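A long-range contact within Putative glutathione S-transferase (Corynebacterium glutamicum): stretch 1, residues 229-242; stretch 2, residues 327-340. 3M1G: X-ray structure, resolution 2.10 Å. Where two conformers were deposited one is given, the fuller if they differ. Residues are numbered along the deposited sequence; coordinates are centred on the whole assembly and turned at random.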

ATOM      1  N   ARG A 229       6.771  20.949  -7.919  1.00 23.82           N
ATOM      2  CA  ARG A 229       7.730  21.920  -7.419  1.00 22.56           C
ATOM      3  C   ARG A 229       9.173  21.367  -7.458  1.00 22.40           C
ATOM      4  O   ARG A 229      10.134  22.081  -7.775  1.00 22.39           O
ATOM      5  N   LEU A 230       9.315  20.104  -7.099  1.00 21.34           N
ATOM      6  CA  LEU A 230      10.617  19.440  -7.007  1.00 20.91           C
ATOM      7  C   LEU A 230      11.088  18.876  -8.354  1.00 21.97           C
ATOM      8  O   LEU A 230      12.156  18.282  -8.426  1.00 21.93           O
ATOM      9  N   SER A 231      10.334  19.105  -9.423  1.00 22.18           N
ATOM     10  CA  SER A 231      10.840  18.763 -10.746  1.00 23.96           C
ATOM     11  C   SER A 231      11.893  19.766 -11.238  1.00 23.94           C
ATOM     12  O   SER A 231      12.728  19.407 -12.066  1.00 24.57           O
ATOM     13  N   THR A 232      11.864  21.007 -10.750  1.00 24.23           N
ATOM     14  CA  THR A 232      12.831  22.008 -11.196  1.00 24.22           C
ATOM     15  C   THR A 232      13.775  22.554 -10.102  1.00 24.33           C
ATOM     16  O   THR A 232      14.604  23.386 -10.382  1.00 24.79           O
ATOM     17  N   ARG A 233      13.626  22.097  -8.867  1.00 24.15           N
ATOM     18  CA  ARG A 233      14.421  22.540  -7.736  1.00 24.04           C
ATOM     19  C   ARG A 233      14.945  21.264  -7.077  1.00 23.96           C
ATOM     20  O   ARG A 233      14.181  20.299  -6.923  1.00 22.83           O
ATOM     21  N   ARG A 234      16.201  21.256  -6.644  1.00 23.26           N
ATOM     22  CA  ARG A 234      16.701  20.064  -5.974  1.00 23.99           C
ATOM     23  C   ARG A 234      15.977  19.780  -4.636  1.00 23.32           C
ATOM     24  O   ARG A 234      15.567  18.642  -4.372  1.00 23.56           O
ATOM     25  N   TYR A 235      15.820  20.820  -3.814  1.00 22.34           N
ATOM     26  CA  TYR A 235      15.105  20.743  -2.549  1.00 21.92           C
ATOM     27  C   TYR A 235      13.990  21.783  -2.592  1.00 22.10           C
ATOM     28  O   TYR A 235      13.884  22.526  -3.560  1.00 22.49           O
ATOM     29  N   LEU A 236      13.172  21.862  -1.546  1.00 23.30           N
ATOM     30  CA  LEU A 236      11.952  22.703  -1.597  1.00 23.23           C
ATOM     31  C   LEU A 236      12.229  24.159  -1.921  1.00 24.30           C
ATOM     32  O   LEU A 236      11.431  24.782  -2.631  1.00 24.73           O
HETATM   33  N   MSE A 237      13.326  24.699  -1.367  1.00 24.90           N
HETATM   34  CA  MSE A 237      13.686  26.087  -1.566  1.00 25.60           C
HETATM   35  C   MSE A 237      14.937  26.246  -2.446  1.00 25.61           C
HETATM   36  O   MSE A 237      15.671  27.223  -2.303  1.00 26.70           O
ATOM     37  N   GLY A 238      15.202  25.297  -3.327  1.00 25.07           N
ATOM     38  CA  GLY A 238      16.268  25.469  -4.315  1.00 25.23           C
ATOM     39  C   GLY A 238      17.447  24.525  -4.136  1.00 24.58           C
ATOM     40  O   GLY A 238      17.269  23.336  -3.937  1.00 23.65           O
ATOM     41  N   ASP A 239      18.651  25.083  -4.162  1.00 23.17           N
ATOM     42  CA  ASP A 239      19.850  24.260  -4.297  1.00 23.68           C
ATOM     43  C   ASP A 239      20.273  23.524  -3.030  1.00 23.34           C
ATOM     44  O   ASP A 239      21.003  22.551  -3.136  1.00 22.80           O
ATOM     45  N   HIS A 240      19.880  24.026  -1.858  1.00 22.39           N
ATOM     46  CA  HIS A 240      20.325  23.462  -0.584  1.00 22.80           C
ATOM     47  C   HIS A 240      19.177  23.145   0.381  1.00 22.38           C
ATOM     48  O   HIS A 240      18.106  23.738   0.308  1.00 23.24           O
ATOM     49  N   ILE A 241      19.449  22.231   1.307  1.00 21.64           N
ATOM     50  CA  ILE A 241      18.497  21.828   2.332  1.00 21.35           C
ATOM     51  C   ILE A 241      18.184  23.007   3.268  1.00 21.94           C
ATOM     52  O   ILE A 241      19.083  23.778   3.644  1.00 21.08           O
ATOM     53  N   THR A 242      16.897  23.178   3.563  1.00 21.20           N
ATOM     54  CA  THR A 242      16.421  24.173   4.525  1.00 21.20           C
ATOM     55  C   THR A 242      15.435  23.559   5.520  1.00 21.66           C
ATOM     56  O   THR A 242      15.036  22.392   5.413  1.00 21.16           O
ATOM     57  N   PRO A 327      20.886   4.842  -5.624  1.00 26.43           N
ATOM     58  CA  PRO A 327      21.207   6.164  -6.220  1.00 27.26           C
ATOM     59  C   PRO A 327      19.946   6.952  -6.580  1.00 27.66           C
ATOM     60  O   PRO A 327      19.046   6.415  -7.223  1.00 28.31           O
ATOM     61  N   HIS A 328      19.897   8.211  -6.174  1.00 27.84           N
ATOM     62  CA  HIS A 328      18.684   9.017  -6.266  1.00 27.58           C
ATOM     63  C   HIS A 328      18.549   9.842  -7.547  1.00 28.30           C
ATOM     64  O   HIS A 328      17.477  10.351  -7.835  1.00 29.29           O
ATOM     65  N   GLY A 329      19.626  10.016  -8.293  1.00 28.29           N
ATOM     66  CA  GLY A 329      19.584  10.824  -9.510  1.00 28.85           C
ATOM     67  C   GLY A 329      19.319  12.340  -9.416  1.00 28.80           C
ATOM     68  O   GLY A 329      19.140  12.994 -10.435  1.00 30.35           O
ATOM     69  N   ARG A 330      19.328  12.920  -8.226  1.00 27.63           N
ATOM     70  CA  ARG A 330      18.973  14.329  -8.061  1.00 27.11           C
ATOM     71  C   ARG A 330      20.115  15.335  -8.350  1.00 27.99           C
ATOM     72  O   ARG A 330      19.858  16.545  -8.439  1.00 26.14           O
ATOM     73  N   GLU A 331      21.352  14.840  -8.486  1.00 28.78           N
ATOM     74  CA  GLU A 331      22.513  15.676  -8.873  1.00 30.12           C
ATOM     75  C   GLU A 331      22.281  16.367 -10.215  1.00 29.62           C
ATOM     76  O   GLU A 331      22.841  17.419 -10.439  1.00 28.81           O
ATOM     77  N   LYS A 332      21.463  15.793 -11.090  1.00 29.20           N
ATOM     78  CA  LYS A 332      21.132  16.436 -12.372  1.00 29.97           C
ATOM     79  C   LYS A 332      20.464  17.809 -12.183  1.00 29.41           C
ATOM     80  O   LYS A 332      20.522  18.633 -13.066  1.00 29.54           O
ATOM     81  N   LEU A 333      19.815  18.052 -11.047  1.00 28.55           N
ATOM     82  CA  LEU A 333      19.242  19.382 -10.756  1.00 28.47           C
ATOM     83  C   LEU A 333      20.247  20.386 -10.169  1.00 27.53           C
ATOM     84  O   LEU A 333      19.862  21.485  -9.830  1.00 27.71           O
ATOM     85  N   GLY A 334      21.514  20.011 -10.061  1.00 26.71           N
ATOM     86  CA  GLY A 334      22.537  20.877  -9.494  1.00 26.51           C
ATOM     87  C   GLY A 334      22.439  20.921  -7.975  1.00 25.97           C
ATOM     88  O   GLY A 334      21.783  20.082  -7.344  1.00 26.43           O
ATOM     89  N   GLY A 335      23.090  21.909  -7.390  1.00 25.17           N
ATOM     90  CA  GLY A 335      23.017  22.123  -5.966  1.00 24.63           C
ATOM     91  C   GLY A 335      23.710  21.031  -5.178  1.00 24.42           C
ATOM     92  O   GLY A 335      24.510  20.281  -5.714  1.00 23.51           O
ATOM     93  N   SER A 336      23.410  20.956  -3.887  1.00 24.16           N
ATOM     94  CA  SER A 336      24.073  20.013  -2.994  0.50 24.25           C
ATOM     95  C   SER A 336      23.403  20.123  -1.635  1.00 24.74           C
ATOM     96  O   SER A 336      22.828  21.155  -1.302  1.00 25.51           O
ATOM     97  N   PRO A 337      23.456  19.054  -0.836  1.00 25.41           N
ATOM     98  CA  PRO A 337      22.736  19.157   0.435  1.00 25.58           C
ATOM     99  C   PRO A 337      23.056  20.422   1.251  1.00 25.60           C
ATOM    100  O   PRO A 337      22.136  21.066   1.800  1.00 24.50           O
ATOM    101  N   PHE A 338      24.349  20.771   1.320  1.00 25.18           N
ATOM    102  CA  PHE A 338      24.808  21.928   2.052  1.00 25.69           C
ATOM    103  C   PHE A 338      25.651  22.886   1.181  1.00 26.02           C
ATOM    104  O   PHE A 338      26.228  22.487   0.176  1.00 26.00           O
ATOM    105  N   ALA A 339      25.684  24.152   1.553  1.00 25.95           N
ATOM    106  CA  ALA A 339      26.525  25.135   0.834  1.00 26.87           C
ATOM    107  C   ALA A 339      28.008  24.741   0.952  1.00 27.12           C
ATOM    108  O   ALA A 339      28.401  23.926   1.806  1.00 25.61           O
ATOM    109  N   GLU A 340      28.815  25.285   0.052  1.00 29.00           N
ATOM    110  CA  GLU A 340      30.246  25.022   0.088  0.50 29.29           C
ATOM    111  C   GLU A 340      30.839  25.511   1.408  1.00 28.72           C
ATOM    112  O   GLU A 340      30.434  26.523   1.950  1.00 29.85           O
TER

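Two arginines reach across this contact in opposite directions: R330 ends on two backbone carbonyls of stretch 1, and R234 on one of stretch 2. R330 points toward stretch 1 with chi1 to chi3 all m. Its NH2 donates to L230 O (2.9 Å) and to R234 O (2.9 Å), and its NH1 donates to L230 O (3.0 Å). Water 1 completes the clasp: it accepts from R330 NE (2.9 Å) and donates to R234 O (2.8 Å).

R234 leaves the backbone sideways with chi1 t, and its end comes nearer to stretch 2. R234 NH1 donates to G334 O (3.1 Å). The guanidinium is sandwiched, with R330 C and E331 CA over one face and S336 CA over the other. L333 points toward stretch 1 (chi1 m, chi2 t), and its CB lies 4.2 Å from R234 CB. L333 CD2 lies 3.5 Å from S231 O.

Further along, backbone pairing takes over. S336 N donates to D239 O (3.0 Å), and I241 N to P337 O (3.0 Å). A CB on G335 would clash with D239 O. H240, chi1 m, donates from ND1 to S336 O (2.7 Å), while A339 CA sits over its ring face. I241 points toward stretch 2 (chi1 m, chi2 t), and its CD1 packs on P337 CB (3.7 Å). Water 2 donates to I241 O and P337 O, both at 2.8 Å.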

ATOM      1  CB  ARG A 229       7.369  22.326  -5.980  1.00 23.18           C
ATOM      2  CG  ARG A 229       8.174  23.485  -5.457  1.00 22.67           C
ATOM      3  CD  ARG A 229       7.772  23.905  -4.073  1.00 24.82           C
ATOM      4  NE  ARG A 229       8.721  24.885  -3.559  1.00 22.38           N
ATOM      5  CZ  ARG A 229       8.645  26.199  -3.748  1.00 23.19           C
ATOM      6  NH1 ARG A 229       7.631  26.742  -4.406  1.00 20.20           N
ATOM      7  NH2 ARG A 229       9.596  26.974  -3.245  1.00 22.73           N
ATOM      8  CB  LEU A 230      10.561  18.332  -5.942  1.00 20.70           C
ATOM      9  CG  LEU A 230      10.452  18.809  -4.489  1.00 21.27           C
ATOM     10  CD1 LEU A 230      10.068  17.666  -3.541  1.00 20.39           C
ATOM     11  CD2 LEU A 230      11.768  19.458  -4.062  1.00 18.57           C
ATOM     12  CB  SER A 231       9.696  18.652 -11.779  1.00 23.48           C
ATOM     13  OG  SER A 231       9.213  19.963 -12.060  1.00 25.98           O
ATOM     14  CB  THR A 232      12.120  23.195 -11.843  1.00 24.68           C
ATOM     15  OG1 THR A 232      11.259  23.816 -10.880  1.00 25.86           O
ATOM     16  CG2 THR A 232      11.320  22.764 -13.117  1.00 24.11           C
ATOM     17  CB  ARG A 233      13.523  23.240  -6.724  1.00 24.37           C
ATOM     18  CG  ARG A 233      12.870  24.543  -7.190  1.00 25.45           C
ATOM     19  CD  ARG A 233      11.800  24.968  -6.185  1.00 26.12           C
ATOM     20  NE  ARG A 233      11.106  26.195  -6.594  1.00 27.45           N
ATOM     21  CZ  ARG A 233      10.189  26.250  -7.551  1.00 28.27           C
ATOM     22  NH1 ARG A 233       9.805  25.167  -8.239  1.00 30.68           N
ATOM     23  NH2 ARG A 233       9.640  27.398  -7.818  1.00 29.75           N
ATOM     24  CB  ARG A 234      18.215  20.143  -5.750  1.00 24.73           C
ATOM     25  CG  ARG A 234      18.698  18.905  -5.052  1.00 26.18           C
ATOM     26  CD  ARG A 234      19.929  18.399  -5.547  1.00 27.10           C
ATOM     27  NE  ARG A 234      20.432  17.258  -4.790  1.00 25.22           N
ATOM     28  CZ  ARG A 234      21.713  16.907  -4.828  1.00 26.61           C
ATOM     29  NH1 ARG A 234      22.579  17.638  -5.536  1.00 26.18           N
ATOM     30  NH2 ARG A 234      22.158  15.896  -4.117  1.00 25.19           N
ATOM     31  CB  TYR A 235      16.070  20.996  -1.391  1.00 21.53           C
ATOM     32  CG  TYR A 235      17.277  20.073  -1.404  1.00 20.43           C
ATOM     33  CD1 TYR A 235      17.157  18.731  -1.092  1.00 21.89           C
ATOM     34  CD2 TYR A 235      18.524  20.539  -1.770  1.00 22.54           C
ATOM     35  CE1 TYR A 235      18.255  17.872  -1.113  1.00 22.11           C
ATOM     36  CE2 TYR A 235      19.633  19.702  -1.802  1.00 19.89           C
ATOM     37  CZ  TYR A 235      19.496  18.383  -1.457  1.00 22.24           C
ATOM     38  OH  TYR A 235      20.586  17.562  -1.498  1.00 23.14           O
ATOM     39  CB  LEU A 236      11.176  22.634  -0.306  1.00 22.57           C
ATOM     40  CG  LEU A 236      10.422  21.306  -0.090  1.00 23.73           C
ATOM     41  CD1 LEU A 236       9.942  21.221   1.354  1.00 17.92           C
ATOM     42  CD2 LEU A 236       9.262  21.146  -1.121  1.00 19.51           C
HETATM   43  CB  MSE A 237      13.917  26.769  -0.216  1.00 25.67           C
HETATM   44  CG  MSE A 237      12.793  26.576   0.797  1.00 28.33           C
HETATM   45 SE   MSE A 237      11.041  27.161   0.128  0.90 30.65          SE
HETATM   46  CE  MSE A 237      11.466  28.943  -0.234  1.00 23.05           C
ATOM     47  CB  ASP A 239      21.031  25.126  -4.757  1.00 24.50           C
ATOM     48  CG  ASP A 239      20.952  25.498  -6.229  1.00 26.90           C
ATOM     49  OD1 ASP A 239      20.161  24.873  -6.964  1.00 27.65           O
ATOM     50  OD2 ASP A 239      21.698  26.402  -6.632  1.00 28.17           O
ATOM     51  CB  HIS A 240      21.366  24.399   0.104  1.00 22.28           C
ATOM     52  CG  HIS A 240      22.502  24.794  -0.798  1.00 23.69           C
ATOM     53  ND1 HIS A 240      23.268  23.859  -1.463  1.00 22.92           N
ATOM     54  CD2 HIS A 240      22.982  26.013  -1.174  1.00 23.88           C
ATOM     55  CE1 HIS A 240      24.175  24.485  -2.212  1.00 22.53           C
ATOM     56  NE2 HIS A 240      24.005  25.789  -2.075  1.00 22.39           N
ATOM     57  CB  ILE A 241      19.028  20.633   3.153  1.00 21.39           C
ATOM     58  CG1 ILE A 241      19.105  19.408   2.244  1.00 20.56           C
ATOM     59  CG2 ILE A 241      18.158  20.377   4.444  1.00 18.63           C
ATOM     60  CD1 ILE A 241      19.859  18.197   2.799  1.00 17.29           C
ATOM     61  CB  THR A 242      15.687  25.344   3.812  1.00 21.71           C
ATOM     62  OG1 THR A 242      14.572  24.823   3.062  1.00 20.83           O
ATOM     63  CG2 THR A 242      16.642  26.151   2.869  1.00 19.11           C
ATOM     64  CB  PRO A 327      21.992   5.806  -7.491  1.00 27.37           C
ATOM     65  CG  PRO A 327      22.655   4.466  -7.146  1.00 27.35           C
ATOM     66  CD  PRO A 327      21.590   3.746  -6.325  1.00 26.84           C
ATOM     67  CB  HIS A 328      18.568   9.912  -5.031  1.00 27.42           C
ATOM     68  CG  HIS A 328      19.768  10.770  -4.782  1.00 26.39           C
ATOM     69  ND1 HIS A 328      20.083  11.843  -5.577  1.00 22.59           N
ATOM     70  CD2 HIS A 328      20.713  10.725  -3.814  1.00 26.08           C
ATOM     71  CE1 HIS A 328      21.201  12.396  -5.135  1.00 26.40           C
ATOM     72  NE2 HIS A 328      21.609  11.726  -4.070  1.00 25.28           N
ATOM     73  CB  ARG A 330      18.398  14.557  -6.648  1.00 25.87           C
ATOM     74  CG  ARG A 330      17.135  13.705  -6.384  1.00 24.36           C
ATOM     75  CD  ARG A 330      15.932  14.237  -7.133  1.00 21.61           C
ATOM     76  NE  ARG A 330      15.442  15.500  -6.534  1.00 22.97           N
ATOM     77  CZ  ARG A 330      14.466  16.234  -7.056  1.00 23.59           C
ATOM     78  NH1 ARG A 330      13.862  15.835  -8.177  1.00 24.17           N
ATOM     79  NH2 ARG A 330      14.090  17.361  -6.475  1.00 23.49           N
ATOM     80  CB  GLU A 331      23.834  14.877  -9.002  1.00 30.86           C
ATOM     81  CG  GLU A 331      24.259  14.142  -7.733  1.00 36.20           C
ATOM     82  CD  GLU A 331      23.590  12.726  -7.575  1.00 42.19           C
ATOM     83  OE1 GLU A 331      22.806  12.258  -8.465  1.00 41.98           O
ATOM     84  OE2 GLU A 331      23.867  12.090  -6.526  1.00 47.70           O
ATOM     85  CB  LYS A 332      20.209  15.539 -13.217  1.00 31.04           C
ATOM     86  CG  LYS A 332      18.786  15.544 -12.676  1.00 34.77           C
ATOM     87  CD  LYS A 332      17.771  14.630 -13.370  1.00 41.07           C
ATOM     88  CE  LYS A 332      16.350  15.008 -12.824  1.00 42.67           C
ATOM     89  NZ  LYS A 332      15.455  13.819 -12.648  1.00 46.45           N
ATOM     90  CB  LEU A 333      18.014  19.263  -9.849  1.00 28.22           C
ATOM     91  CG  LEU A 333      16.791  18.582 -10.527  1.00 30.72           C
ATOM     92  CD1 LEU A 333      15.721  18.317  -9.536  1.00 30.80           C
ATOM     93  CD2 LEU A 333      16.222  19.470 -11.631  1.00 32.66           C
ATOM     94  CB  SER A 336      25.572  20.335  -2.866  0.50 24.55           C
ATOM     95  OG  SER A 336      25.757  21.657  -2.382  0.50 21.61           O
ATOM     96  CB  PRO A 337      23.162  17.883   1.180  1.00 26.16           C
ATOM     97  CG  PRO A 337      23.522  16.898   0.097  1.00 26.72           C
ATOM     98  CD  PRO A 337      23.994  17.700  -1.078  1.00 26.20           C
ATOM     99  CB  PHE A 338      25.639  21.468   3.252  1.00 25.97           C
ATOM    100  CG  PHE A 338      24.970  20.411   4.060  1.00 24.67           C
ATOM    101  CD1 PHE A 338      23.813  20.706   4.748  1.00 23.31           C
ATOM    102  CD2 PHE A 338      25.498  19.124   4.122  1.00 25.59           C
ATOM    103  CE1 PHE A 338      23.151  19.742   5.487  1.00 26.25           C
ATOM    104  CE2 PHE A 338      24.860  18.120   4.876  1.00 26.81           C
ATOM    105  CZ  PHE A 338      23.685  18.423   5.558  1.00 25.72           C
ATOM    106  CB  ALA A 339      26.292  26.554   1.387  1.00 25.89           C
ATOM    107  CB  GLU A 340      30.955  25.632  -1.128  0.50 29.86           C
ATOM    108  CG  GLU A 340      30.550  24.953  -2.411  0.50 30.83           C
ATOM    109  CD  GLU A 340      31.515  25.198  -3.523  0.50 33.92           C
ATOM    110  OE1 GLU A 340      32.467  25.989  -3.325  0.50 33.50           O
ATOM    111  OE2 GLU A 340      31.322  24.580  -4.591  0.50 35.24           O
TER
HETATM  112  O   HOH W   1      16.543  16.073  -3.951  1.00 19.78           O
HETATM  113  O   HOH W   2      21.818  23.079   3.704  1.00 22.28           O